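Local coordinates for putative phthiocerol dimycocerosate transporter LppX (Mycobacterium tuberculosis, PDB 2BYO), which probably carries phthiocerol dimycocerosates, bulky cell-wall lipids, from the cell membrane toward the outer membrane inside a large hydrophobic cavity, at residues D63-K72 with K199-D207; P84-I92 with W100-L109. All coordinates share one frame; numbering follows the deposited sequence.

Contact 1: D63-K72 with K199-D207; sequences DVRANPLAAK and KWNEPVNVD. With OAA (oxaloacetate ion), chain L.
This is an apolar contact with a charged fringe: the C-terminal tail, through Val-204, Val-206 and Asp-207, lies across one face of the beta hairpin formed by the ends of strands 57-65 and 70-77. No backbone hydrogen bond joins tail and hairpin, so side chains carry the contact. Val-206 does most of the work. Its two methyls sit one behind the other along the hairpin, CG1 over the Asp-63/Lys-72 pair, 3.6 Å from the backbone O of Asp-63, and CG2 over the Arg-65/Ala-70 pair, 3.7 Å from CB of Ala-70. A small alanine suits that place because it lets the valine lie close to the strand. The same CG2 is also set over one face of the Arg-65 guanidinium, toward its rim. Val-204 slides past Asp-63 in the opposite direction, its CG1 coming 3.7 Å from CB of Asp-63, and its CG2 rests on CB of Arg-65.

Arg-65 suits its position by pairing a long aliphatic stem with a flat charged head. A bend at chi3 (66°) turns that head back to the hairpin's own turn, where NE and NH2, side-on, both hold the O of Pro-68, each at 3.1 Å and in the guanidinium plane. With its rotation thus fixed, NH1 gives a weak, bent hydrogen bond, part of a salt bridge, to OD1 of the poorly ordered Asp-207 at 3.1 Å, guanidinium and carboxylate planes 46° apart. Lys-72 runs extended past the O of Asn-205, and its NZ makes a weak hydrogen bond to O5 of the oxaloacetate.

Asp-63, on the tail's side, binds zinc with His-42. On the opposite face Val-64 touches a linolenic acid in the cavity. Strand 40-49 pairs with strand 57-65 on one flank, and strand 83-88 pairs with strand 70-77 on the other.

Contact 2: P84-I92 with W100-L109; sequences PFRVQGDNI and WSNLGSISEL. With MLT (D-malate), chain M; OAA (oxaloacetate ion), chain L; LNL (alpha-linolenic acid), chain J.
The carboxylate of Asp-90 is gripped where strand 99-105 turns into helix 106-112. Its OD1 takes the backbone N-H of Ser-107 through the syn lone pair, 2.7 Å and nearly straight at 167°, with the hydroxyl of Ser-107 also close, while OG of Ser-105 is modelled so close to OD2 that the bond's exact length is doubtful. CG stands anti to the backbone N (chi1 -173°), which carries the acid to the helix start, whose N-H groups and dipole would probably favour its negative charge. Ser-105, the N-cap, accepts from N of Glu-108, and N of Ile-106 bonds to O of Asp-90 at 2.8 Å. Gly-89, with positive phi, fits the type II' turn that presents Asp-90.

Further along, Leu-103 and Gly-104 both face Ile-92 in a classic beta bulge. CA of Gly-104 comes 3.3 Å from O4 of the malate, a close approach that suits a residue without a side chain. Ile-92 CD1 meets Leu-109 CD1 at 3.6 Å, crossing it at about a right angle.

At the far end, the Arg-86 guanidinium lies flat on the Trp-100 indole, planes 6° apart and centres 3.7 Å apart, a cation-pi stack; the opposite guanidinium face meets Gln-88 OE1. The indole edge and Pro-84 CB adjoin oxaloacetate.

Strand 91-96 lies between strands 83-88 and 99-105, the latter outermost in the sheet, while Ile-106 and Leu-109 of helix 106-112 reach linolenic acid.

Contact 1 and contact 2 have their centres 15 Å apart and belong to one antiparallel sheet, where strands 70-77 and 83-88 are neighbours. They meet directly there: O of Ala-71 lies 2.8 Å from N of Val-87, a probable hydrogen bond, and Leu-69 packs on Ile-106. Along the chain contact 2 is nested inside the loop closed by contact 1, since 84-92 and 100-109 both follow 63-72 and precede the tail 199-207. Both touch the same oxaloacetate, and both carry residues that line the lipid-filled cavity. Together they build part of one side of the U-shaped half-barrel, from its outermost strand inward.

Contact 1: D63-K72 with K199-D207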
loop_
_atom_site.group_PDB
_atom_site.type_symbol
_atom_site.label_atom_id
_atom_site.label_comp_id
_atom_site.label_asym_id
_atom_site.label_seq_id
_atom_site.Cartn_x
_atom_site.Cartn_y
_atom_site.Cartn_z
ATOM N N ASP A 63 -6.406 10.431 -1.312
ATOM C CA ASP A 63 -6.542 10.889 0.066
ATOM C C ASP A 63 -7.391 9.888 0.830
ATOM O O ASP A 63 -8.436 9.475 0.341
ATOM C CB ASP A 63 -7.207 12.260 0.113
ATOM C CG ASP A 63 -6.285 13.366 -0.330
ATOM O OD1 ASP A 63 -5.048 13.192 -0.304
ATOM O OD2 ASP A 63 -6.794 14.434 -0.704
ATOM N N VAL A 64 -6.931 9.502 2.023
ATOM C CA VAL A 64 -7.579 8.460 2.807
ATOM C C VAL A 64 -7.926 8.992 4.187
ATOM O O VAL A 64 -7.088 9.601 4.857
ATOM C CB VAL A 64 -6.674 7.215 2.972
ATOM C CG1 VAL A 64 -7.380 6.141 3.807
ATOM C CG2 VAL A 64 -6.281 6.648 1.616
ATOM N N ARG A 65 -9.172 8.766 4.595
ATOM C CA ARG A 65 -9.586 8.935 5.980
ATOM C C ARG A 65 -9.779 7.547 6.586
ATOM O O ARG A 65 -10.467 6.706 6.008
ATOM C CB ARG A 65 -10.883 9.732 6.075
ATOM C CG ARG A 65 -11.309 10.040 7.500
ATOM C CD ARG A 65 -12.717 10.606 7.513
ATOM N NE ARG A 65 -13.685 9.604 7.068
ATOM C CZ ARG A 65 -14.876 9.878 6.544
ATOM N NH1 ARG A 65 -15.274 11.140 6.382
ATOM N NH2 ARG A 65 -15.677 8.882 6.171
ATOM N N ALA A 66 -9.183 7.325 7.756
ATOM C CA ALA A 66 -9.097 5.977 8.333
ATOM C C ALA A 66 -10.420 5.468 8.894
ATOM O O ALA A 66 -10.746 4.301 8.718
ATOM C CB ALA A 66 -8.005 5.913 9.411
ATOM N N ASN A 67 -11.169 6.336 9.571
ATOM C CA ASN A 67 -12.425 5.930 10.207
ATOM C C ASN A 67 -13.528 6.982 10.148
ATOM O O ASN A 67 -13.337 8.096 10.629
ATOM C CB ASN A 67 -12.175 5.534 11.663
ATOM C CG ASN A 67 -12.361 4.051 11.893
ATOM O OD1 ASN A 67 -13.497 3.563 11.973
ATOM N ND2 ASN A 67 -11.248 3.319 11.989
ATOM N N PRO A 68 -14.681 6.639 9.535
ATOM C CA PRO A 68 -14.926 5.416 8.766
ATOM C C PRO A 68 -14.032 5.416 7.532
ATOM O O PRO A 68 -13.822 6.472 6.951
ATOM C CB PRO A 68 -16.397 5.538 8.351
ATOM C CG PRO A 68 -16.979 6.556 9.243
ATOM C CD PRO A 68 -15.867 7.503 9.567
ATOM N N LEU A 69 -13.499 4.258 7.151
ATOM C CA LEU A 69 -12.625 4.170 5.986
ATOM C C LEU A 69 -13.282 4.809 4.762
ATOM O O LEU A 69 -14.382 4.430 4.361
ATOM C CB LEU A 69 -12.255 2.720 5.671
ATOM C CG LEU A 69 -11.254 2.540 4.518
ATOM C CD1 LEU A 69 -9.900 3.119 4.879
ATOM C CD2 LEU A 69 -11.114 1.076 4.148
ATOM N N ALA A 70 -12.599 5.791 4.186
ATOM C CA ALA A 70 -13.095 6.495 3.016
ATOM C C ALA A 70 -11.910 7.066 2.241
ATOM O O ALA A 70 -10.878 7.411 2.830
ATOM C CB ALA A 70 -14.066 7.589 3.422
ATOM N N ALA A 71 -12.047 7.131 0.919
ATOM C CA ALA A 71 -10.944 7.564 0.062
ATOM C C ALA A 71 -11.469 8.275 -1.170
ATOM O O ALA A 71 -12.542 7.946 -1.679
ATOM C CB ALA A 71 -10.093 6.393 -0.335
ATOM N N LYS A 72 -10.710 9.266 -1.622
ATOM C CA LYS A 72 -11.033 10.031 -2.821
ATOM C C LYS A 72 -9.718 10.425 -3.491
ATOM O O LYS A 72 -8.784 10.859 -2.825
ATOM C CB LYS A 72 -11.831 11.281 -2.461
ATOM C CG LYS A 72 -12.375 12.067 -3.657
ATOM C CD LYS A 72 -13.168 13.285 -3.179
ATOM C CE LYS A 72 -13.585 14.218 -4.332
ATOM N NZ LYS A 72 -14.252 15.461 -3.824
ATOM N N LYS A 199 1.587 13.392 3.789
ATOM C CA LYS A 199 0.468 14.206 4.305
ATOM C C LYS A 199 -0.213 13.582 5.521
ATOM O O LYS A 199 -1.416 13.724 5.730
ATOM C CB LYS A 199 -0.551 14.511 3.195
ATOM C CG LYS A 199 0.096 15.131 1.934
ATOM C CD LYS A 199 -0.934 15.699 0.981
ATOM C CE LYS A 199 -1.406 17.087 1.377
ATOM N NZ LYS A 199 -0.414 18.152 1.058
ATOM N N TRP A 200 0.589 12.906 6.333
ATOM C CA TRP A 200 0.098 12.215 7.517
ATOM C C TRP A 200 -0.674 13.180 8.390
ATOM O O TRP A 200 -0.146 14.221 8.772
ATOM C CB TRP A 200 1.269 11.631 8.310
ATOM C CG TRP A 200 2.103 10.657 7.497
ATOM C CD1 TRP A 200 1.875 9.317 7.331
ATOM C CD2 TRP A 200 3.295 10.957 6.745
ATOM N NE1 TRP A 200 2.857 8.761 6.526
ATOM C CE2 TRP A 200 3.738 9.742 6.157
ATOM C CE3 TRP A 200 4.038 12.131 6.523
ATOM C CZ2 TRP A 200 4.878 9.670 5.351
ATOM C CZ3 TRP A 200 5.179 12.059 5.724
ATOM C CH2 TRP A 200 5.585 10.831 5.144
ATOM N N ASN A 201 -1.928 12.830 8.680
ATOM C CA ASN A 201 -2.790 13.597 9.555
ATOM C C ASN A 201 -3.088 15.028 9.086
ATOM O O ASN A 201 -3.539 15.868 9.867
ATOM C CB ASN A 201 -2.258 13.556 10.993
ATOM C CG ASN A 201 -2.338 12.163 11.602
ATOM O OD1 ASN A 201 -3.227 11.383 11.270
ATOM N ND2 ASN A 201 -1.426 11.856 12.510
ATOM N N GLU A 202 -2.873 15.297 7.799
ATOM C CA GLU A 202 -3.338 16.543 7.198
ATOM C C GLU A 202 -4.777 16.301 6.746
ATOM O O GLU A 202 -5.084 15.242 6.204
ATOM C CB GLU A 202 -2.432 16.969 6.040
ATOM C CG GLU A 202 -0.996 17.272 6.505
ATOM C CD GLU A 202 -0.027 17.622 5.379
ATOM O OE1 GLU A 202 -0.461 18.073 4.302
ATOM O OE2 GLU A 202 1.189 17.433 5.572
ATOM N N PRO A 203 -5.669 17.264 6.988
ATOM C CA PRO A 203 -7.088 17.016 6.768
ATOM C C PRO A 203 -7.437 16.735 5.304
ATOM O O PRO A 203 -6.763 17.206 4.402
ATOM C CB PRO A 203 -7.764 18.296 7.295
ATOM C CG PRO A 203 -6.712 19.325 7.324
ATOM C CD PRO A 203 -5.407 18.624 7.485
ATOM N N VAL A 204 -8.454 15.914 5.089
ATOM C CA VAL A 204 -8.851 15.485 3.749
ATOM C C VAL A 204 -10.345 15.679 3.612
ATOM O O VAL A 204 -11.071 15.681 4.602
ATOM C CB VAL A 204 -8.500 13.979 3.467
ATOM C CG1 VAL A 204 -7.009 13.742 3.506
ATOM C CG2 VAL A 204 -9.221 13.019 4.438
ATOM N N ASN A 205 -10.799 15.857 2.379
ATOM C CA ASN A 205 -12.219 15.934 2.078
ATOM C C ASN A 205 -12.532 14.761 1.162
ATOM O O ASN A 205 -12.129 14.758 -0.002
ATOM C CB ASN A 205 -12.543 17.265 1.403
ATOM C CG ASN A 205 -14.000 17.377 0.992
ATOM O OD1 ASN A 205 -14.884 16.794 1.622
ATOM N ND2 ASN A 205 -14.259 18.143 -0.065
ATOM N N VAL A 206 -13.204 13.748 1.702
ATOM C CA VAL A 206 -13.445 12.502 0.962
ATOM C C VAL A 206 -14.927 12.219 0.760
ATOM O O VAL A 206 -15.284 11.167 0.225
ATOM C CB VAL A 206 -12.732 11.276 1.623
ATOM C CG1 VAL A 206 -11.225 11.405 1.485
ATOM C CG2 VAL A 206 -13.123 11.116 3.083
ATOM N N ASP A 207 -15.777 13.161 1.177
ATOM C CA ASP A 207 -17.222 13.084 0.947
ATOM C C ASP A 207 -17.918 14.449 1.074
ATOM O O ASP A 207 -17.471 15.330 1.816
ATOM C CB ASP A 207 -17.891 12.056 1.883
ATOM C CG ASP A 207 -17.352 12.098 3.317
ATOM O OD1 ASP A 207 -17.010 11.016 3.843
ATOM O OD2 ASP A 207 -17.283 13.191 3.922
HETATM O O1 OAA L . -12.610 11.924 -7.022
HETATM O O2 OAA L . -14.672 11.667 -6.415
HETATM O O4 OAA L . -14.171 15.635 -8.702
HETATM O O5 OAA L . -15.536 15.693 -6.996
HETATM O O3 OAA L . -16.223 13.756 -9.542
HETATM C C1 OAA L . -13.835 12.108 -7.237
HETATM C C2 OAA L . -14.295 12.810 -8.502
HETATM C C3 OAA L . -15.504 13.726 -8.329
HETATM C C4 OAA L . -15.046 15.093 -7.988
#

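Contact 2: P84-I92 with W100-L109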
loop_
_atom_site.group_PDB
_atom_site.type_symbol
_atom_site.label_atom_id
_atom_site.label_comp_id
_atom_site.label_asym_id
_atom_site.label_seq_id
_atom_site.Cartn_x
_atom_site.Cartn_y
_atom_site.Cartn_z
ATOM N N PRO A 84 -11.245 9.609 -11.950
ATOM C CA PRO A 84 -11.574 9.815 -10.540
ATOM C C PRO A 84 -11.842 8.492 -9.813
ATOM O O PRO A 84 -12.424 7.573 -10.396
ATOM C CB PRO A 84 -12.840 10.672 -10.593
ATOM C CG PRO A 84 -12.861 11.262 -11.971
ATOM C CD PRO A 84 -12.194 10.284 -12.850
ATOM N N PHE A 85 -11.428 8.429 -8.549
ATOM C CA PHE A 85 -11.407 7.193 -7.761
ATOM C C PHE A 85 -11.989 7.484 -6.394
ATOM O O PHE A 85 -11.669 8.505 -5.801
ATOM C CB PHE A 85 -9.956 6.688 -7.599
ATOM C CG PHE A 85 -9.803 5.551 -6.608
ATOM C CD1 PHE A 85 -9.833 4.228 -7.035
ATOM C CD2 PHE A 85 -9.651 5.803 -5.258
ATOM C CE1 PHE A 85 -9.708 3.178 -6.133
ATOM C CE2 PHE A 85 -9.522 4.747 -4.337
ATOM C CZ PHE A 85 -9.551 3.437 -4.781
ATOM N N ARG A 86 -12.826 6.587 -5.886
ATOM C CA ARG A 86 -13.310 6.731 -4.508
ATOM C C ARG A 86 -13.554 5.403 -3.805
ATOM O O ARG A 86 -13.777 4.370 -4.435
ATOM C CB ARG A 86 -14.580 7.600 -4.441
ATOM C CG ARG A 86 -15.787 6.950 -5.055
ATOM C CD ARG A 86 -16.969 7.897 -5.198
ATOM N NE ARG A 86 -18.140 7.156 -5.666
ATOM C CZ ARG A 86 -19.286 7.701 -6.082
ATOM N NH1 ARG A 86 -19.447 9.021 -6.126
ATOM N NH2 ARG A 86 -20.273 6.911 -6.472
ATOM N N VAL A 87 -13.457 5.455 -2.482
ATOM C CA VAL A 87 -13.967 4.415 -1.610
ATOM C C VAL A 87 -15.018 5.073 -0.711
ATOM O O VAL A 87 -14.708 5.989 0.054
ATOM C CB VAL A 87 -12.846 3.769 -0.762
ATOM C CG1 VAL A 87 -13.442 2.826 0.283
ATOM C CG2 VAL A 87 -11.879 3.025 -1.652
ATOM N N GLN A 88 -16.258 4.613 -0.836
ATOM C CA GLN A 88 -17.362 5.088 -0.016
ATOM C C GLN A 88 -18.117 3.882 0.510
ATOM O O GLN A 88 -18.556 3.035 -0.269
ATOM C CB GLN A 88 -18.306 5.962 -0.845
ATOM C CG GLN A 88 -17.716 7.310 -1.226
ATOM C CD GLN A 88 -18.737 8.250 -1.852
ATOM O OE1 GLN A 88 -19.844 7.843 -2.242
ATOM N NE2 GLN A 88 -18.360 9.523 -1.966
ATOM N N GLY A 89 -18.275 3.802 1.827
ATOM C CA GLY A 89 -18.901 2.637 2.439
ATOM C C GLY A 89 -18.132 1.392 2.029
ATOM O O GLY A 89 -16.915 1.326 2.193
ATOM N N ASP A 90 -18.837 0.419 1.459
ATOM C CA ASP A 90 -18.216 -0.831 1.033
ATOM C C ASP A 90 -17.648 -0.751 -0.392
ATOM O O ASP A 90 -16.888 -1.618 -0.806
ATOM C CB ASP A 90 -19.250 -1.960 1.126
ATOM C CG ASP A 90 -18.654 -3.329 0.865
ATOM O OD1 ASP A 90 -17.692 -3.712 1.563
ATOM O OD2 ASP A 90 -19.160 -4.025 -0.038
ATOM N N ASN A 91 -17.995 0.294 -1.134
ATOM C CA ASN A 91 -17.721 0.327 -2.568
ATOM C C ASN A 91 -16.409 0.986 -2.956
ATOM O O ASN A 91 -16.072 2.054 -2.462
ATOM C CB ASN A 91 -18.867 1.018 -3.287
ATOM C CG ASN A 91 -20.177 0.302 -3.088
ATOM O OD1 ASN A 91 -20.234 -0.929 -3.127
ATOM N ND2 ASN A 91 -21.239 1.063 -2.848
ATOM N N ILE A 92 -15.685 0.319 -3.850
ATOM C CA ILE A 92 -14.525 0.873 -4.542
ATOM C C ILE A 92 -15.008 1.208 -5.945
ATOM O O ILE A 92 -15.477 0.320 -6.654
ATOM C CB ILE A 92 -13.382 -0.165 -4.620
ATOM C CG1 ILE A 92 -12.899 -0.529 -3.206
ATOM C CG2 ILE A 92 -12.226 0.351 -5.467
ATOM C CD1 ILE A 92 -12.042 -1.794 -3.157
ATOM N N TRP A 100 -20.145 6.767 -12.677
ATOM C CA TRP A 100 -19.428 5.972 -11.685
ATOM C C TRP A 100 -19.720 4.489 -11.868
ATOM O O TRP A 100 -20.852 4.116 -12.074
ATOM C CB TRP A 100 -19.850 6.400 -10.275
ATOM C CG TRP A 100 -19.275 7.713 -9.902
ATOM C CD1 TRP A 100 -19.891 8.932 -9.953
ATOM C CD2 TRP A 100 -17.948 7.949 -9.441
ATOM N NE1 TRP A 100 -19.020 9.913 -9.539
ATOM C CE2 TRP A 100 -17.819 9.333 -9.226
ATOM C CE3 TRP A 100 -16.849 7.119 -9.184
ATOM C CZ2 TRP A 100 -16.644 9.903 -8.761
ATOM C CZ3 TRP A 100 -15.686 7.684 -8.731
ATOM C CH2 TRP A 100 -15.587 9.064 -8.520
ATOM N N SER A 101 -18.690 3.651 -11.799
ATOM C CA SER A 101 -18.888 2.210 -11.740
ATOM C C SER A 101 -18.072 1.622 -10.590
ATOM O O SER A 101 -16.996 2.115 -10.265
ATOM C CB SER A 101 -18.512 1.548 -13.064
ATOM O OG SER A 101 -17.151 1.766 -13.355
ATOM N N ASN A 102 -18.614 0.569 -9.984
ATOM C CA ASN A 102 -17.973 -0.138 -8.883
ATOM C C ASN A 102 -17.017 -1.205 -9.402
ATOM O O ASN A 102 -17.425 -2.090 -10.146
ATOM C CB ASN A 102 -19.039 -0.804 -8.002
ATOM C CG ASN A 102 -19.962 0.204 -7.324
ATOM O OD1 ASN A 102 -19.534 1.283 -6.921
ATOM N ND2 ASN A 102 -21.228 -0.154 -7.188
ATOM N N LEU A 103 -15.748 -1.115 -9.010
ATOM C CA LEU A 103 -14.742 -2.129 -9.364
ATOM C C LEU A 103 -14.730 -3.269 -8.359
ATOM O O LEU A 103 -14.343 -4.404 -8.677
ATOM C CB LEU A 103 -13.346 -1.513 -9.433
ATOM C CG LEU A 103 -13.124 -0.427 -10.485
ATOM C CD1 LEU A 103 -11.676 -0.006 -10.473
ATOM C CD2 LEU A 103 -13.525 -0.905 -11.867
ATOM N N GLY A 104 -15.136 -2.974 -7.137
ATOM C CA GLY A 104 -15.110 -3.983 -6.118
ATOM C C GLY A 104 -15.731 -3.540 -4.826
ATOM O O GLY A 104 -16.166 -2.398 -4.680
ATOM N N SER A 105 -15.759 -4.484 -3.899
ATOM C CA SER A 105 -16.355 -4.313 -2.596
ATOM C C SER A 105 -15.304 -4.648 -1.553
ATOM O O SER A 105 -14.592 -5.642 -1.681
ATOM C CB SER A 105 -17.557 -5.247 -2.451
ATOM O OG SER A 105 -17.720 -5.665 -1.109
ATOM N N ILE A 106 -15.222 -3.815 -0.523
ATOM C CA ILE A 106 -14.249 -3.995 0.549
ATOM C C ILE A 106 -14.463 -5.333 1.247
ATOM O O ILE A 106 -13.526 -6.118 1.403
ATOM C CB ILE A 106 -14.336 -2.841 1.573
ATOM C CG1 ILE A 106 -13.821 -1.542 0.944
ATOM C CG2 ILE A 106 -13.526 -3.161 2.824
ATOM C CD1 ILE A 106 -14.140 -0.309 1.758
ATOM N N SER A 107 -15.703 -5.581 1.662
ATOM C CA SER A 107 -16.056 -6.815 2.364
ATOM C C SER A 107 -15.741 -8.056 1.525
ATOM O O SER A 107 -15.230 -9.048 2.041
ATOM C CB SER A 107 -17.543 -6.807 2.750
ATOM O OG SER A 107 -18.377 -6.659 1.613
ATOM N N GLU A 108 -16.024 -7.979 0.228
ATOM C CA GLU A 108 -15.864 -9.124 -0.659
ATOM C C GLU A 108 -14.403 -9.416 -0.986
ATOM O O GLU A 108 -14.018 -10.578 -1.098
ATOM C CB GLU A 108 -16.714 -8.933 -1.914
ATOM C CG GLU A 108 -18.207 -8.925 -1.563
ATOM C CD GLU A 108 -19.119 -9.007 -2.761
ATOM O OE1 GLU A 108 -18.868 -8.287 -3.748
ATOM O OE2 GLU A 108 -20.099 -9.778 -2.702
ATOM N N LEU A 109 -13.591 -8.368 -1.109
ATOM C CA LEU A 109 -12.139 -8.532 -1.200
ATOM C C LEU A 109 -11.553 -9.040 0.123
ATOM O O LEU A 109 -10.635 -9.854 0.124
ATOM C CB LEU A 109 -11.463 -7.216 -1.603
ATOM C CG LEU A 109 -11.714 -6.723 -3.032
ATOM C CD1 LEU A 109 -11.219 -5.294 -3.176
ATOM C CD2 LEU A 109 -11.047 -7.633 -4.062
HETATM C C1 MLT M . -17.942 -6.964 -6.764
HETATM O O1 MLT M . -17.664 -6.931 -5.549
HETATM O O2 MLT M . -18.810 -6.174 -7.205
HETATM C C2 MLT M . -17.231 -7.921 -7.683
HETATM O O3 MLT M . -16.989 -9.175 -7.069
HETATM C C3 MLT M . -15.938 -7.279 -8.187
HETATM C C4 MLT M . -14.743 -7.511 -7.286
HETATM O O4 MLT M . -14.794 -7.303 -6.043
HETATM O O5 MLT M . -13.664 -7.902 -7.801
HETATM O O1 OAA L . -12.610 11.924 -7.022
HETATM O O2 OAA L . -14.672 11.667 -6.415
HETATM O O4 OAA L . -14.171 15.635 -8.702
HETATM O O5 OAA L . -15.536 15.693 -6.996
HETATM O O3 OAA L . -16.223 13.756 -9.542
HETATM C C1 OAA L . -13.835 12.108 -7.237
HETATM C C2 OAA L . -14.295 12.810 -8.502
HETATM C C3 OAA L . -15.504 13.726 -8.329
HETATM C C4 OAA L . -15.046 15.093 -7.988
HETATM O O1 LNL J . -11.801 -1.077 7.287
HETATM C C1 LNL J . -12.001 -2.032 6.499
HETATM O O2 LNL J . -13.148 -2.504 6.308
HETATM C C2 LNL J . -10.808 -2.620 5.762
HETATM C C3 LNL J . -11.079 -4.050 5.278
HETATM C C4 LNL J . -9.848 -4.718 4.655
HETATM C C5 LNL J . -9.397 -4.044 3.353
HETATM C C6 LNL J . -9.316 -4.998 2.157
HETATM C C7 LNL J . -7.888 -5.447 1.845
HETATM C C8 LNL J . -7.693 -5.608 0.339
HETATM C C9 LNL J . -6.358 -6.286 0.004
HETATM C C10 LNL J . -5.597 -5.703 -1.196
HETATM C C11 LNL J . -6.425 -4.760 -2.048
HETATM C C12 LNL J . -6.762 -5.065 -3.306
HETATM C C13 LNL J . -7.588 -4.130 -4.177
HETATM C C14 LNL J . -7.291 -2.647 -3.926
HETATM C C15 LNL J . -7.078 -1.860 -5.222
HETATM C C16 LNL J . -7.064 -0.358 -4.936
HETATM C C17 LNL J . -5.898 0.383 -5.600
HETATM C C18 LNL J . -5.579 1.692 -4.896
#